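Local coordinates for protein peptidyl-tRNA hydrolase (Thermoplasma acidophilum, PDB 1RLK) that probably hydrolyses peptidyl-tRNAs that drop off the ribosome during protein synthesis, releasing the tRNA and an N-acylated amino acid or peptide, at residues Q23-C31 against I94-D102; I67-I76 against K106-Y114. All coordinates share one frame; numbering follows the deposited sequence. Where two conformers were deposited one is given.

Interaction 1: residues Q23-C31 against I94-D102; sequences QVAHAAVTC and ITCIGLGPD
T95 donates a hydrogen bond from OG1 to OE1 of Q23, 2.6 Å away. The hydroxyl arrives at 126° to the C=O, slightly off the carbonyl plane. The threonine's chi1 of 52° turns OG1 inward over its own backbone, where it faces the helix, while its CG2 also lies against the amide. Q23 is long enough to bend at chi2 and cross T95 at about a right angle; an alanine here would probably leave the buried T95 hydroxyl without this acceptor and open a gap over the strand. C96 comes next, its SG 3.3 Å from the carbonyl O of Q23 and 4.1 Å from A27 CB, a small, polarisable group against a helix backbone. The CA atoms approach most closely at G98, whose CA lies 4.8 Å from that of A27. A side chain on G98 would run into C31 SG, and A27 offers only its methyl, CB lying 3.7 Å from G98 N. G100, whose backbone angles call for glycine, presents its carbonyl O to C31 CB at 3.3 Å. The axes of helical segment 23-31 and strand 94-100 cross at -33°; small residues on both sides thus seat helix 17-38 closely on a central strand in the layered alpha/beta fold of the PTH2 family.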
loop_
_atom_site.group_PDB
_atom_site.type_symbol
_atom_site.label_atom_id
_atom_site.label_comp_id
_atom_site.label_asym_id
_atom_site.label_seq_id
_atom_site.Cartn_x
_atom_site.Cartn_y
_atom_site.Cartn_z
ATOM N N GLN A 23 -2.254 9.621 3.092
ATOM C CA GLN A 23 -1.299 8.533 3.319
ATOM C C GLN A 23 -1.488 7.432 2.305
ATOM O O GLN A 23 -0.508 6.911 1.762
ATOM C CB GLN A 23 -1.418 7.955 4.728
ATOM C CG GLN A 23 -1.192 8.964 5.846
ATOM C CD GLN A 23 0.165 9.580 5.819
ATOM O OE1 GLN A 23 1.176 8.871 5.843
ATOM N NE2 GLN A 23 0.207 10.911 5.775
ATOM N N VAL A 24 -2.747 7.089 2.017
ATOM C CA VAL A 24 -3.039 6.117 0.951
ATOM C C VAL A 24 -2.511 6.613 -0.395
ATOM O O VAL A 24 -1.919 5.831 -1.162
ATOM C CB VAL A 24 -4.562 5.787 0.873
ATOM C CG1 VAL A 24 -4.874 4.956 -0.358
ATOM C CG2 VAL A 24 -4.990 5.038 2.134
ATOM N N ALA A 25 -2.702 7.910 -0.685
ATOM C CA ALA A 25 -2.164 8.507 -1.908
ATOM C C ALA A 25 -0.628 8.438 -1.983
ATOM O O ALA A 25 -0.073 8.224 -3.066
ATOM C CB ALA A 25 -2.642 9.968 -2.073
ATOM N N HIS A 26 0.052 8.628 -0.855
ATOM C CA HIS A 26 1.516 8.496 -0.804
ATOM C C HIS A 26 1.903 7.092 -1.243
ATOM O O HIS A 26 2.757 6.940 -2.121
ATOM C CB HIS A 26 2.089 8.732 0.592
ATOM C CG HIS A 26 1.898 10.120 1.104
ATOM N ND1 HIS A 26 2.154 10.475 2.411
ATOM C CD2 HIS A 26 1.473 11.244 0.483
ATOM C CE1 HIS A 26 1.903 11.763 2.567
ATOM N NE2 HIS A 26 1.480 12.250 1.414
ATOM N N ALA A 27 1.256 6.071 -0.659
ATOM C CA ALA A 27 1.573 4.683 -0.995
ATOM C C ALA A 27 1.346 4.410 -2.472
ATOM O O ALA A 27 2.157 3.746 -3.130
ATOM C CB ALA A 27 0.764 3.732 -0.139
ATOM N N ALA A 28 0.245 4.941 -2.999
ATOM C CA ALA A 28 -0.183 4.655 -4.354
ATOM C C ALA A 28 0.755 5.290 -5.367
ATOM O O ALA A 28 1.066 4.675 -6.386
ATOM C CB ALA A 28 -1.612 5.155 -4.577
ATOM N N VAL A 29 1.200 6.514 -5.084
ATOM C CA VAL A 29 2.128 7.222 -5.950
ATOM C C VAL A 29 3.471 6.497 -6.041
ATOM O O VAL A 29 3.986 6.258 -7.138
ATOM C CB VAL A 29 2.323 8.681 -5.474
ATOM C CG1 VAL A 29 3.520 9.329 -6.164
ATOM C CG2 VAL A 29 1.034 9.480 -5.743
ATOM N N THR A 30 4.017 6.109 -4.895
ATOM C CA THR A 30 5.321 5.467 -4.909
ATOM C C THR A 30 5.238 4.104 -5.609
ATOM O O THR A 30 6.089 3.780 -6.434
ATOM C CB THR A 30 5.865 5.328 -3.493
ATOM O OG1 THR A 30 6.022 6.626 -2.908
ATOM C CG2 THR A 30 7.276 4.710 -3.503
ATOM N N CYS A 31 4.202 3.315 -5.301
ATOM C CA CYS A 31 4.073 1.998 -5.913
ATOM C C CYS A 31 3.883 2.105 -7.417
ATOM O O CYS A 31 4.443 1.325 -8.175
ATOM C CB CYS A 31 2.923 1.220 -5.278
ATOM S SG CYS A 31 3.297 0.624 -3.632
ATOM N N ILE A 94 5.114 5.081 10.683
ATOM C CA ILE A 94 4.616 4.205 9.620
ATOM C C ILE A 94 3.090 4.193 9.688
ATOM O O ILE A 94 2.530 3.820 10.716
ATOM C CB ILE A 94 5.177 2.775 9.765
ATOM C CG1 ILE A 94 6.679 2.766 9.468
ATOM C CG2 ILE A 94 4.453 1.828 8.842
ATOM C CD1 ILE A 94 7.370 1.442 9.709
ATOM N N THR A 95 2.444 4.617 8.596
ATOM C CA THR A 95 0.985 4.794 8.531
ATOM C C THR A 95 0.290 3.712 7.725
ATOM O O THR A 95 -0.833 3.342 8.032
ATOM C CB THR A 95 0.625 6.171 7.903
ATOM O OG1 THR A 95 1.292 6.356 6.637
ATOM C CG2 THR A 95 1.127 7.292 8.762
ATOM N N CYS A 96 0.930 3.244 6.666
ATOM C CA CYS A 96 0.314 2.309 5.747
ATOM C C CYS A 96 1.340 1.643 4.856
ATOM O O CYS A 96 2.521 1.981 4.899
ATOM C CB CYS A 96 -0.741 3.036 4.903
ATOM S SG CYS A 96 -0.070 4.294 3.798
ATOM N N ILE A 97 0.907 0.661 4.072
ATOM C CA ILE A 97 1.773 0.020 3.092
ATOM C C ILE A 97 1.014 -0.199 1.791
ATOM O O ILE A 97 -0.117 -0.687 1.800
ATOM C CB ILE A 97 2.361 -1.305 3.637
ATOM C CG1 ILE A 97 3.298 -1.938 2.621
ATOM C CG2 ILE A 97 1.273 -2.297 4.020
ATOM C CD1 ILE A 97 4.080 -3.118 3.181
ATOM N N GLY A 98 1.616 0.200 0.681
ATOM C CA GLY A 98 1.055 -0.049 -0.638
ATOM C C GLY A 98 1.615 -1.314 -1.261
ATOM O O GLY A 98 2.788 -1.663 -1.045
ATOM N N LEU A 99 0.784 -2.000 -2.037
ATOM C CA LEU A 99 1.179 -3.206 -2.763
ATOM C C LEU A 99 0.688 -3.161 -4.199
ATOM O O LEU A 99 -0.491 -2.887 -4.451
ATOM C CB LEU A 99 0.598 -4.477 -2.132
ATOM C CG LEU A 99 0.522 -4.642 -0.632
ATOM C CD1 LEU A 99 -0.322 -5.860 -0.326
ATOM C CD2 LEU A 99 1.924 -4.815 -0.044
ATOM N N GLY A 100 1.574 -3.477 -5.136
ATOM C CA GLY A 100 1.194 -3.629 -6.527
ATOM C C GLY A 100 1.467 -2.388 -7.358
ATOM O O GLY A 100 2.283 -1.550 -6.954
ATOM N N PRO A 101 0.780 -2.241 -8.489
ATOM C CA PRO A 101 -0.307 -3.140 -8.902
ATOM C C PRO A 101 0.141 -4.560 -9.263
ATOM O O PRO A 101 1.273 -4.773 -9.697
ATOM C CB PRO A 101 -0.874 -2.452 -10.140
ATOM C CG PRO A 101 0.294 -1.657 -10.694
ATOM C CD PRO A 101 1.029 -1.194 -9.491
ATOM N N ASP A 102 -0.751 -5.522 -9.048
ATOM C CA ASP A 102 -0.481 -6.923 -9.382
ATOM C C ASP A 102 -1.790 -7.674 -9.650
ATOM O O ASP A 102 -2.831 -7.060 -9.796
ATOM C CB ASP A 102 0.326 -7.593 -8.260
ATOM C CG ASP A 102 1.381 -8.546 -8.803
ATOM O OD1 ASP A 102 1.018 -9.437 -9.607
ATOM O OD2 ASP A 102 2.593 -8.469 -8.516
#

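Interaction 2: residues I67-I76 against K106-Y114; sequences IKRMADSMGI and KLDKITGKY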
loop_
_atom_site.group_PDB
_atom_site.type_symbol
_atom_site.label_atom_id
_atom_site.label_comp_id
_atom_site.label_asym_id
_atom_site.label_seq_id
_atom_site.Cartn_x
_atom_site.Cartn_y
_atom_site.Cartn_z
ATOM N N ILE A 67 2.524 -8.037 6.215
ATOM C CA ILE A 67 2.208 -7.801 4.811
ATOM C C ILE A 67 3.504 -7.603 4.012
ATOM O O ILE A 67 3.722 -8.211 2.955
ATOM C CB ILE A 67 1.265 -6.557 4.714
ATOM C CG1 ILE A 67 -0.135 -6.925 5.208
ATOM C CG2 ILE A 67 1.156 -6.029 3.287
ATOM C CD1 ILE A 67 -1.020 -5.736 5.507
ATOM N N LYS A 68 4.369 -6.739 4.548
ATOM C CA LYS A 68 5.676 -6.484 3.972
ATOM C C LYS A 68 6.390 -7.811 3.750
ATOM O O LYS A 68 6.821 -8.112 2.651
ATOM C CB LYS A 68 6.480 -5.572 4.926
ATOM C CG LYS A 68 7.981 -5.392 4.563
ATOM C CD LYS A 68 8.124 -4.511 3.381
ATOM C CE LYS A 68 9.563 -4.074 3.101
ATOM N NZ LYS A 68 9.893 -4.367 1.672
ATOM N N ARG A 69 6.499 -8.608 4.805
ATOM C CA ARG A 69 7.168 -9.916 4.715
ATOM C C ARG A 69 6.628 -10.751 3.558
ATOM O O ARG A 69 7.397 -11.301 2.760
ATOM C CB ARG A 69 7.037 -10.707 6.024
ATOM C CG ARG A 69 7.809 -12.039 6.009
ATOM C CD ARG A 69 7.548 -12.948 7.204
ATOM N NE ARG A 69 6.159 -13.412 7.277
ATOM C CZ ARG A 69 5.598 -14.299 6.451
ATOM N NH1 ARG A 69 6.281 -14.858 5.455
ATOM N NH2 ARG A 69 4.330 -14.649 6.624
ATOM N N MET A 70 5.306 -10.844 3.460
ATOM C CA MET A 70 4.689 -11.665 2.417
ATOM C C MET A 70 4.895 -11.091 1.034
ATOM O O MET A 70 5.187 -11.817 0.102
ATOM C CB MET A 70 3.196 -11.831 2.685
ATOM C CG MET A 70 2.896 -12.483 4.002
ATOM S SD MET A 70 1.288 -13.230 3.968
ATOM C CE MET A 70 0.790 -12.966 5.507
ATOM N N ALA A 71 4.755 -9.777 0.900
ATOM C CA ALA A 71 4.946 -9.132 -0.385
ATOM C C ALA A 71 6.357 -9.347 -0.915
ATOM O O ALA A 71 6.537 -9.679 -2.072
ATOM C CB ALA A 71 4.644 -7.623 -0.279
ATOM N N ASP A 72 7.366 -9.132 -0.080
ATOM C CA ASP A 72 8.752 -9.347 -0.511
ATOM C C ASP A 72 8.954 -10.801 -0.937
ATOM O O ASP A 72 9.527 -11.064 -1.982
ATOM C CB ASP A 72 9.772 -8.983 0.591
ATOM C CG ASP A 72 9.893 -7.482 0.824
ATOM O OD1 ASP A 72 9.750 -6.722 -0.149
ATOM O OD2 ASP A 72 10.124 -6.980 1.951
ATOM N N SER A 73 8.439 -11.732 -0.149
ATOM C CA SER A 73 8.577 -13.164 -0.450
ATOM C C SER A 73 8.010 -13.515 -1.833
ATOM O O SER A 73 8.565 -14.353 -2.557
ATOM C CB SER A 73 7.873 -13.976 0.632
ATOM O OG SER A 73 8.544 -15.193 0.891
ATOM N N MET A 74 6.927 -12.833 -2.206
ATOM C CA MET A 74 6.224 -13.066 -3.464
ATOM C C MET A 74 6.709 -12.188 -4.600
ATOM O O MET A 74 6.230 -12.316 -5.725
ATOM C CB MET A 74 4.729 -12.831 -3.259
ATOM C CG MET A 74 4.110 -13.857 -2.357
ATOM S SD MET A 74 2.342 -13.678 -2.285
ATOM C CE MET A 74 2.177 -13.727 -0.642
ATOM N N GLY A 75 7.651 -11.296 -4.309
ATOM C CA GLY A 75 8.228 -10.426 -5.311
ATOM C C GLY A 75 7.260 -9.358 -5.765
ATOM O O GLY A 75 7.269 -8.956 -6.930
ATOM N N ILE A 76 6.409 -8.920 -4.847
ATOM C CA ILE A 76 5.407 -7.907 -5.145
ATOM C C ILE A 76 5.933 -6.540 -4.724
ATOM O O ILE A 76 6.422 -6.355 -3.595
ATOM C CB ILE A 76 4.074 -8.236 -4.436
ATOM C CG1 ILE A 76 3.467 -9.520 -5.031
ATOM C CG2 ILE A 76 3.085 -7.069 -4.569
ATOM C CD1 ILE A 76 2.328 -10.130 -4.211
ATOM N N LYS A 106 -3.276 -12.921 -6.387
ATOM C CA LYS A 106 -1.992 -12.899 -5.687
ATOM C C LYS A 106 -2.071 -11.975 -4.476
ATOM O O LYS A 106 -1.731 -12.374 -3.363
ATOM C CB LYS A 106 -0.866 -12.453 -6.633
ATOM C CG LYS A 106 0.481 -13.066 -6.347
ATOM C CD LYS A 106 1.578 -12.496 -7.267
ATOM C CE LYS A 106 1.537 -13.102 -8.673
ATOM N NZ LYS A 106 2.291 -12.271 -9.683
ATOM N N LEU A 107 -2.560 -10.754 -4.698
ATOM C CA LEU A 107 -2.663 -9.757 -3.649
ATOM C C LEU A 107 -3.590 -10.213 -2.529
ATOM O O LEU A 107 -3.313 -9.972 -1.376
ATOM C CB LEU A 107 -3.113 -8.401 -4.216
ATOM C CG LEU A 107 -2.093 -7.749 -5.158
ATOM C CD1 LEU A 107 -2.673 -6.568 -5.892
ATOM C CD2 LEU A 107 -0.860 -7.306 -4.370
ATOM N N ASP A 108 -4.666 -10.914 -2.870
ATOM C CA ASP A 108 -5.617 -11.386 -1.860
ATOM C C ASP A 108 -4.997 -12.441 -0.933
ATOM O O ASP A 108 -5.396 -12.572 0.209
ATOM C CB ASP A 108 -6.875 -11.951 -2.525
ATOM C CG ASP A 108 -7.750 -10.862 -3.159
ATOM O OD1 ASP A 108 -7.723 -9.697 -2.705
ATOM O OD2 ASP A 108 -8.489 -11.093 -4.132
ATOM N N LYS A 109 -4.016 -13.174 -1.428
ATOM C CA LYS A 109 -3.253 -14.108 -0.577
ATOM C C LYS A 109 -2.581 -13.419 0.605
ATOM O O LYS A 109 -2.293 -14.061 1.605
ATOM C CB LYS A 109 -2.183 -14.847 -1.391
ATOM C CG LYS A 109 -2.720 -15.704 -2.493
ATOM C CD LYS A 109 -1.628 -16.491 -3.183
ATOM C CE LYS A 109 -2.226 -17.385 -4.253
ATOM N NZ LYS A 109 -1.251 -17.795 -5.295
ATOM N N ILE A 110 -2.323 -12.116 0.479
ATOM C CA ILE A 110 -1.647 -11.327 1.522
ATOM C C ILE A 110 -2.613 -10.502 2.368
ATOM O O ILE A 110 -2.520 -10.508 3.594
ATOM C CB ILE A 110 -0.615 -10.380 0.854
ATOM C CG1 ILE A 110 0.450 -11.190 0.137
ATOM C CG2 ILE A 110 0.064 -9.457 1.885
ATOM C CD1 ILE A 110 1.394 -10.357 -0.702
ATOM N N THR A 111 -3.522 -9.776 1.704
ATOM C CA THR A 111 -4.400 -8.798 2.357
ATOM C C THR A 111 -5.901 -9.170 2.471
ATOM O O THR A 111 -6.654 -8.451 3.109
ATOM C CB THR A 111 -4.308 -7.423 1.647
ATOM O OG1 THR A 111 -4.343 -7.594 0.223
ATOM C CG2 THR A 111 -2.935 -6.751 1.949
ATOM N N GLY A 112 -6.324 -10.265 1.859
ATOM C CA GLY A 112 -7.737 -10.634 1.824
ATOM C C GLY A 112 -8.411 -10.762 3.171
ATOM O O GLY A 112 -9.622 -10.574 3.295
ATOM N N LYS A 113 -7.606 -11.037 4.193
ATOM C CA LYS A 113 -8.075 -11.312 5.555
ATOM C C LYS A 113 -8.495 -10.048 6.278
ATOM O O LYS A 113 -9.281 -10.090 7.248
ATOM C CB LYS A 113 -6.976 -12.045 6.351
ATOM C CG LYS A 113 -5.501 -11.677 5.968
ATOM C CD LYS A 113 -4.937 -12.297 4.651
ATOM C CE LYS A 113 -5.746 -13.466 4.054
ATOM N NZ LYS A 113 -5.456 -13.611 2.605
ATOM N N TYR A 114 -8.003 -8.905 5.803
ATOM C CA TYR A 114 -8.230 -7.641 6.489
ATOM C C TYR A 114 -9.540 -6.989 6.051
ATOM O O TYR A 114 -9.924 -7.107 4.897
ATOM C CB TYR A 114 -7.051 -6.690 6.210
ATOM C CG TYR A 114 -5.733 -7.257 6.678
ATOM C CD1 TYR A 114 -5.440 -7.356 8.035
ATOM C CD2 TYR A 114 -4.803 -7.730 5.775
ATOM C CE1 TYR A 114 -4.237 -7.889 8.475
ATOM C CE2 TYR A 114 -3.589 -8.272 6.206
ATOM C CZ TYR A 114 -3.314 -8.342 7.562
ATOM O OH TYR A 114 -2.113 -8.890 8.006
#
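I67 reaches two parts of the 106-114 segment. Its CG2 meets CG2 of I110 at 3.9 Å, while CD1 extends to the Y114 ring, 3.7 Å from CE2, the two side chains coming from opposite directions. A branched isoleucine suits this place because one branch serves the helix and the other the loop beyond it. Y114 is amphipathic: its ring carbons pack on I67, and its hydroxyl hydrogen-bonds to E63, a turn earlier on helix 61-74. The type I turn from T111 to Y114 brings the tyrosine back to this helix.

One turn on, M70 lays its CB against I110 CG1 at 3.8 Å, and A71 keeps only a methyl beside I110 CD1. That small residue lets the isoleucine settle among I67, M70, A71 and M74 as a knob in a hole. With chi1 at -62°, the CG2 of I110 points opposite its backbone N and meets I67, and the CG1 branch carries CD1 toward M74 and I76. The flexible thioether of M74 lays its sulfur against I110, SD 3.8 Å from CD1.

At G75 the chain leaves the helix through a Schellman motif, whose positive phi favours glycine. I76 then turns back into the interface: CD1 meets I110 CD1 at 3.6 Å, and CG2 touches L107 CD2 at 4.0 Å. The aliphatic part of K106 runs alongside I76, head to tail, while its ammonium forms a salt bridge with D102. The segments 67-74 and 106-111 run roughly antiparallel, their axes 9.7 Å apart at closest approach and 152° between them. With I110 as a knob in a hole of the facing helix, they form a helix pair on one face of the sheet in an alpha/beta sandwich.

How the interactions relate
The centres of interactions 1 and 2 lie about 13 Å apart. Helix 17-38 of interaction 1 packs on one face of the mixed four-stranded sheet; helices 61-74 and 104-111 of interaction 2 pack on the other. Strand 94-103 belongs to interaction 1, but its I97 and L99 send their side chains to the second face and reach interaction 2, where L99 CD1 lies 3.6 Å from T111 CG2 and L99 CD2 the same distance from I67 CG2. Along the chain the segments alternate, 23-31, 67-76, 94-102, 106-114, and the strand leads directly into helix 104-111. The two contacts therefore interlock early and late parts of the chain into one three-layered alpha/beta domain.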